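Local coordinates for SsfX3 (Streptomyces sp. SF2575, PDB 3SKV), which transfers a salicylyl group, probably onto a tetracycline intermediate, in a tetracycline biosynthetic pathway, through a GDSL-like lipase/acylhydrolase fold, at residues A[257-271]-A[305-318]. The protein carries 1 engineered substitution. Sequence-based numbering, arbitrary orientation.
Sequences FMDGDGFVDFPANLV and KPTVADYREQVVKV
Y311 lies as a flat wedge between the rings of F263 and F266 and shows how one ring can fill several hollows. The edge of F263 comes down on its face, CD1 above the ring centre and 3.8 Å from Y311 CZ, in a T-shaped stack with planes at 74°. Y311 in turn drives its own edge, at CD2, into the face of F266, while F257 CB rests 3.7 Å from Y311 CE1. F263 also receives P306 CB over one face and brings CE1 to D310 O at its edge, its chi1 of -170° swinging the ring away from the backbone N. The cluster joins helix 266-278 of the GDSL/SGNH α/β fold, and the turn before it, to helix 308-324, the short segments 266-271 and 308-318 crossing at -43°; T307 and D310 form a capping box starting the second. Replacing Y311 by alanine is likely to open a gap between F263 and F266, leaving both rings without their edge-to-face partner. At one end, F257 has V308 CG2 over one face (CH-pi) and K305 NZ over the other, 4.0 Å from the ring centroid (cation-pi); the same ammonium donates to F257 O at 3.1 Å. Toward the other end, V318 CG1 fits between L270 and V271, 3.7 Å from V271 CG2.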
loop_
_atom_site.group_PDB
_atom_site.type_symbol
_atom_site.label_atom_id
_atom_site.label_comp_id
_atom_site.label_asym_id
_atom_site.label_seq_id
_atom_site.Cartn_x
_atom_site.Cartn_y
_atom_site.Cartn_z
ATOM N N PHE A 257 -12.333 -9.217 14.227
ATOM C CA PHE A 257 -13.768 -9.244 14.534
ATOM C C PHE A 257 -14.525 -10.033 13.447
ATOM O O PHE A 257 -15.420 -10.806 13.773
ATOM C CB PHE A 257 -14.348 -7.801 14.699
ATOM C CG PHE A 257 -15.864 -7.722 14.653
ATOM C CD1 PHE A 257 -16.630 -8.049 15.771
ATOM C CD2 PHE A 257 -16.527 -7.414 13.468
ATOM C CE1 PHE A 257 -18.032 -8.046 15.708
ATOM C CE2 PHE A 257 -17.929 -7.403 13.410
ATOM C CZ PHE A 257 -18.671 -7.714 14.530
ATOM N N MET A 258 -14.167 -9.813 12.163
ATOM C CA MET A 258 -14.753 -10.451 10.982
ATOM C C MET A 258 -14.714 -11.989 11.033
ATOM O O MET A 258 -15.527 -12.635 10.362
ATOM C CB MET A 258 -14.056 -9.950 9.716
ATOM C CG MET A 258 -14.392 -8.515 9.357
ATOM S SD MET A 258 -13.359 -7.863 8.020
ATOM C CE MET A 258 -13.825 -8.968 6.666
ATOM N N ASP A 259 -13.777 -12.566 11.828
ATOM C CA ASP A 259 -13.608 -14.011 12.005
ATOM C C ASP A 259 -14.216 -14.486 13.303
ATOM O O ASP A 259 -14.243 -15.686 13.556
ATOM C CB ASP A 259 -12.118 -14.412 11.940
ATOM C CG ASP A 259 -11.553 -14.488 10.536
ATOM O OD1 ASP A 259 -12.217 -15.093 9.656
ATOM O OD2 ASP A 259 -10.445 -13.968 10.318
ATOM N N GLY A 260 -14.675 -13.533 14.119
ATOM C CA GLY A 260 -15.312 -13.743 15.421
ATOM C C GLY A 260 -14.397 -14.333 16.465
ATOM O O GLY A 260 -14.829 -14.695 17.557
ATOM N N ASP A 261 -13.122 -14.381 16.140
ATOM C CA ASP A 261 -12.058 -15.007 16.903
ATOM C C ASP A 261 -10.841 -14.085 16.935
ATOM O O ASP A 261 -10.472 -13.477 15.908
ATOM C CB ASP A 261 -11.694 -16.317 16.182
ATOM C CG ASP A 261 -10.839 -17.263 16.964
ATOM O OD1 ASP A 261 -11.405 -18.056 17.745
ATOM O OD2 ASP A 261 -9.609 -17.268 16.740
ATOM N N GLY A 262 -10.231 -14.000 18.113
ATOM C CA GLY A 262 -9.036 -13.196 18.306
ATOM C C GLY A 262 -9.093 -12.140 19.385
ATOM O O GLY A 262 -8.069 -11.514 19.643
ATOM N N PHE A 263 -10.257 -11.926 20.030
ATOM C CA PHE A 263 -10.403 -10.875 21.055
ATOM C C PHE A 263 -9.559 -11.018 22.329
ATOM O O PHE A 263 -8.979 -10.034 22.792
ATOM C CB PHE A 263 -11.873 -10.604 21.409
ATOM C CG PHE A 263 -12.050 -9.377 22.280
ATOM C CD1 PHE A 263 -11.821 -8.098 21.768
ATOM C CD2 PHE A 263 -12.428 -9.495 23.616
ATOM C CE1 PHE A 263 -11.989 -6.960 22.565
ATOM C CE2 PHE A 263 -12.612 -8.346 24.407
ATOM C CZ PHE A 263 -12.401 -7.085 23.869
ATOM N N VAL A 264 -9.550 -12.213 22.926
ATOM C CA VAL A 264 -8.803 -12.500 24.162
ATOM C C VAL A 264 -7.291 -12.247 23.974
ATOM O O VAL A 264 -6.677 -11.597 24.812
ATOM C CB VAL A 264 -9.126 -13.917 24.743
ATOM C CG1 VAL A 264 -8.303 -14.219 25.990
ATOM C CG2 VAL A 264 -10.614 -14.054 25.046
ATOM N N ASP A 265 -6.723 -12.720 22.866
ATOM C CA ASP A 265 -5.295 -12.576 22.572
ATOM C C ASP A 265 -4.908 -11.248 22.010
ATOM O O ASP A 265 -3.725 -10.922 22.012
ATOM C CB ASP A 265 -4.800 -13.718 21.672
ATOM C CG ASP A 265 -4.897 -15.075 22.345
ATOM O OD1 ASP A 265 -4.988 -15.115 23.598
ATOM O OD2 ASP A 265 -4.852 -16.096 21.628
ATOM N N PHE A 266 -5.887 -10.482 21.535
ATOM C CA PHE A 266 -5.688 -9.192 20.887
ATOM C C PHE A 266 -4.712 -8.220 21.607
ATOM O O PHE A 266 -3.720 -7.818 20.974
ATOM C CB PHE A 266 -7.041 -8.537 20.537
ATOM C CG PHE A 266 -6.891 -7.359 19.617
ATOM C CD1 PHE A 266 -6.697 -7.543 18.247
ATOM C CD2 PHE A 266 -6.927 -6.063 20.116
ATOM C CE1 PHE A 266 -6.536 -6.442 17.396
ATOM C CE2 PHE A 266 -6.802 -4.968 19.266
ATOM C CZ PHE A 266 -6.609 -5.161 17.916
ATOM N N PRO A 267 -4.939 -7.841 22.896
ATOM C CA PRO A 267 -3.990 -6.934 23.550
ATOM C C PRO A 267 -2.565 -7.481 23.608
ATOM O O PRO A 267 -1.638 -6.735 23.328
ATOM C CB PRO A 267 -4.588 -6.711 24.946
ATOM C CG PRO A 267 -5.975 -7.168 24.864
ATOM C CD PRO A 267 -6.022 -8.225 23.828
ATOM N N ALA A 268 -2.394 -8.778 23.924
ATOM C CA ALA A 268 -1.071 -9.423 23.980
ATOM C C ALA A 268 -0.405 -9.438 22.600
ATOM O O ALA A 268 0.791 -9.149 22.498
ATOM C CB ALA A 268 -1.190 -10.836 24.503
ATOM N N ASN A 269 -1.193 -9.730 21.538
ATOM C CA ASN A 269 -0.671 -9.756 20.175
ATOM C C ASN A 269 -0.230 -8.388 19.708
ATOM O O ASN A 269 0.787 -8.294 19.019
ATOM C CB ASN A 269 -1.672 -10.388 19.202
ATOM C CG ASN A 269 -1.952 -11.871 19.411
ATOM O OD1 ASN A 269 -2.998 -12.381 19.002
ATOM N ND2 ASN A 269 -1.040 -12.612 20.022
ATOM N N LEU A 270 -0.961 -7.327 20.111
ATOM C CA LEU A 270 -0.652 -5.940 19.751
ATOM C C LEU A 270 0.595 -5.434 20.495
ATOM O O LEU A 270 1.503 -4.853 19.873
ATOM C CB LEU A 270 -1.879 -5.045 19.989
ATOM C CG LEU A 270 -1.797 -3.580 19.540
ATOM C CD1 LEU A 270 -1.169 -3.421 18.119
ATOM C CD2 LEU A 270 -3.154 -2.898 19.651
ATOM N N VAL A 271 0.664 -5.699 21.810
ATOM C CA VAL A 271 1.831 -5.363 22.639
ATOM C C VAL A 271 3.072 -6.059 22.022
ATOM O O VAL A 271 4.053 -5.384 21.687
ATOM C CB VAL A 271 1.611 -5.736 24.122
ATOM C CG1 VAL A 271 2.932 -5.852 24.870
ATOM C CG2 VAL A 271 0.675 -4.744 24.804
ATOM N N LYS A 305 -21.008 -11.414 21.984
ATOM C CA LYS A 305 -19.756 -11.683 21.299
ATOM C C LYS A 305 -19.086 -10.308 21.178
ATOM O O LYS A 305 -19.809 -9.319 20.965
ATOM C CB LYS A 305 -20.067 -12.279 19.901
ATOM C CG LYS A 305 -18.871 -12.659 19.042
ATOM C CD LYS A 305 -19.087 -12.315 17.562
ATOM C CE LYS A 305 -17.884 -11.615 16.940
ATOM N NZ LYS A 305 -17.986 -11.517 15.449
ATOM N N PRO A 306 -17.731 -10.205 21.314
ATOM C CA PRO A 306 -17.087 -8.880 21.170
ATOM C C PRO A 306 -17.461 -8.127 19.897
ATOM O O PRO A 306 -17.664 -8.734 18.843
ATOM C CB PRO A 306 -15.587 -9.195 21.190
ATOM C CG PRO A 306 -15.477 -10.505 21.864
ATOM C CD PRO A 306 -16.733 -11.264 21.596
ATOM N N THR A 307 -17.562 -6.801 20.017
ATOM C CA THR A 307 -17.940 -5.894 18.934
ATOM C C THR A 307 -16.704 -5.154 18.407
ATOM O O THR A 307 -15.627 -5.227 19.004
ATOM C CB THR A 307 -19.007 -4.890 19.449
ATOM O OG1 THR A 307 -18.421 -4.004 20.406
ATOM C CG2 THR A 307 -20.218 -5.568 20.069
ATOM N N VAL A 308 -16.882 -4.416 17.303
ATOM C CA VAL A 308 -15.859 -3.565 16.695
ATOM C C VAL A 308 -15.417 -2.507 17.737
ATOM O O VAL A 308 -14.211 -2.278 17.904
ATOM C CB VAL A 308 -16.344 -2.919 15.380
ATOM C CG1 VAL A 308 -15.306 -1.933 14.839
ATOM C CG2 VAL A 308 -16.668 -3.981 14.328
ATOM N N ALA A 309 -16.386 -1.930 18.473
ATOM C CA ALA A 309 -16.136 -0.953 19.537
ATOM C C ALA A 309 -15.187 -1.508 20.608
ATOM O O ALA A 309 -14.260 -0.809 21.019
ATOM C CB ALA A 309 -17.447 -0.532 20.169
ATOM N N ASP A 310 -15.382 -2.795 20.996
ATOM C CA ASP A 310 -14.554 -3.540 21.963
ATOM C C ASP A 310 -13.106 -3.640 21.518
ATOM O O ASP A 310 -12.205 -3.495 22.353
ATOM C CB ASP A 310 -15.133 -4.939 22.261
ATOM C CG ASP A 310 -16.442 -4.906 23.043
ATOM O OD1 ASP A 310 -16.667 -3.935 23.793
ATOM O OD2 ASP A 310 -17.243 -5.848 22.902
ATOM N N TYR A 311 -12.882 -3.874 20.208
ATOM C CA TYR A 311 -11.534 -3.944 19.633
ATOM C C TYR A 311 -10.864 -2.593 19.666
ATOM O O TYR A 311 -9.709 -2.508 20.087
ATOM C CB TYR A 311 -11.537 -4.515 18.217
ATOM C CG TYR A 311 -11.636 -6.023 18.183
ATOM C CD1 TYR A 311 -12.876 -6.652 18.146
ATOM C CD2 TYR A 311 -10.490 -6.820 18.174
ATOM C CE1 TYR A 311 -12.985 -8.037 18.114
ATOM C CE2 TYR A 311 -10.586 -8.214 18.124
ATOM C CZ TYR A 311 -11.842 -8.811 18.083
ATOM O OH TYR A 311 -11.983 -10.176 18.037
ATOM N N ARG A 312 -11.612 -1.520 19.318
ATOM C CA ARG A 312 -11.129 -0.123 19.328
ATOM C C ARG A 312 -10.664 0.274 20.707
ATOM O O ARG A 312 -9.603 0.878 20.825
ATOM C CB ARG A 312 -12.195 0.867 18.843
ATOM C CG ARG A 312 -12.576 0.709 17.382
ATOM C CD ARG A 312 -12.973 2.068 16.786
ATOM N NE ARG A 312 -13.482 1.898 15.425
ATOM C CZ ARG A 312 -14.732 1.569 15.116
ATOM N NH1 ARG A 312 -15.654 1.441 16.071
ATOM N NH2 ARG A 312 -15.078 1.373 13.852
ATOM N N GLU A 313 -11.438 -0.112 21.759
ATOM C CA GLU A 313 -11.089 0.172 23.151
ATOM C C GLU A 313 -9.749 -0.498 23.592
ATOM O O GLU A 313 -9.020 0.108 24.377
ATOM C CB GLU A 313 -12.251 -0.171 24.079
ATOM C CG GLU A 313 -12.289 0.662 25.353
ATOM C CD GLU A 313 -13.167 0.108 26.468
ATOM O OE1 GLU A 313 -14.058 -0.725 26.178
ATOM O OE2 GLU A 313 -12.969 0.520 27.635
ATOM N N GLN A 314 -9.397 -1.696 23.028
ATOM C CA GLN A 314 -8.129 -2.413 23.304
ATOM C C GLN A 314 -6.945 -1.698 22.673
ATOM O O GLN A 314 -5.896 -1.612 23.316
ATOM C CB GLN A 314 -8.168 -3.892 22.835
ATOM C CG GLN A 314 -9.292 -4.722 23.458
ATOM C CD GLN A 314 -9.052 -5.095 24.897
ATOM O OE1 GLN A 314 -8.855 -4.250 25.773
ATOM N NE2 GLN A 314 -9.152 -6.378 25.194
ATOM N N VAL A 315 -7.123 -1.147 21.429
ATOM C CA VAL A 315 -6.079 -0.397 20.734
ATOM C C VAL A 315 -5.708 0.781 21.635
ATOM O O VAL A 315 -4.518 0.963 21.942
ATOM C CB VAL A 315 -6.415 -0.003 19.254
ATOM C CG1 VAL A 315 -5.275 0.778 18.627
ATOM C CG2 VAL A 315 -6.730 -1.229 18.392
ATOM N N VAL A 316 -6.735 1.468 22.179
ATOM C CA VAL A 316 -6.585 2.591 23.101
ATOM C C VAL A 316 -5.810 2.155 24.351
ATOM O O VAL A 316 -4.883 2.849 24.757
ATOM C CB VAL A 316 -7.948 3.229 23.531
ATOM C CG1 VAL A 316 -7.715 4.446 24.414
ATOM C CG2 VAL A 316 -8.833 3.598 22.343
ATOM N N LYS A 317 -6.235 1.049 24.997
ATOM C CA LYS A 317 -5.625 0.564 26.232
ATOM C C LYS A 317 -4.157 0.218 26.087
ATOM O O LYS A 317 -3.376 0.586 26.972
ATOM C CB LYS A 317 -6.423 -0.592 26.866
ATOM C CG LYS A 317 -7.695 -0.117 27.586
ATOM C CD LYS A 317 -8.401 -1.254 28.328
ATOM C CE LYS A 317 -9.745 -0.831 28.893
ATOM N NZ LYS A 317 -9.620 -0.017 30.137
ATOM N N VAL A 318 -3.775 -0.455 24.974
ATOM C CA VAL A 318 -2.390 -0.855 24.689
ATOM C C VAL A 318 -1.506 0.386 24.475
ATOM O O VAL A 318 -0.395 0.458 25.015
ATOM C CB VAL A 318 -2.323 -1.851 23.498
ATOM C CG1 VAL A 318 -0.896 -2.009 22.950
ATOM C CG2 VAL A 318 -2.911 -3.194 23.888
#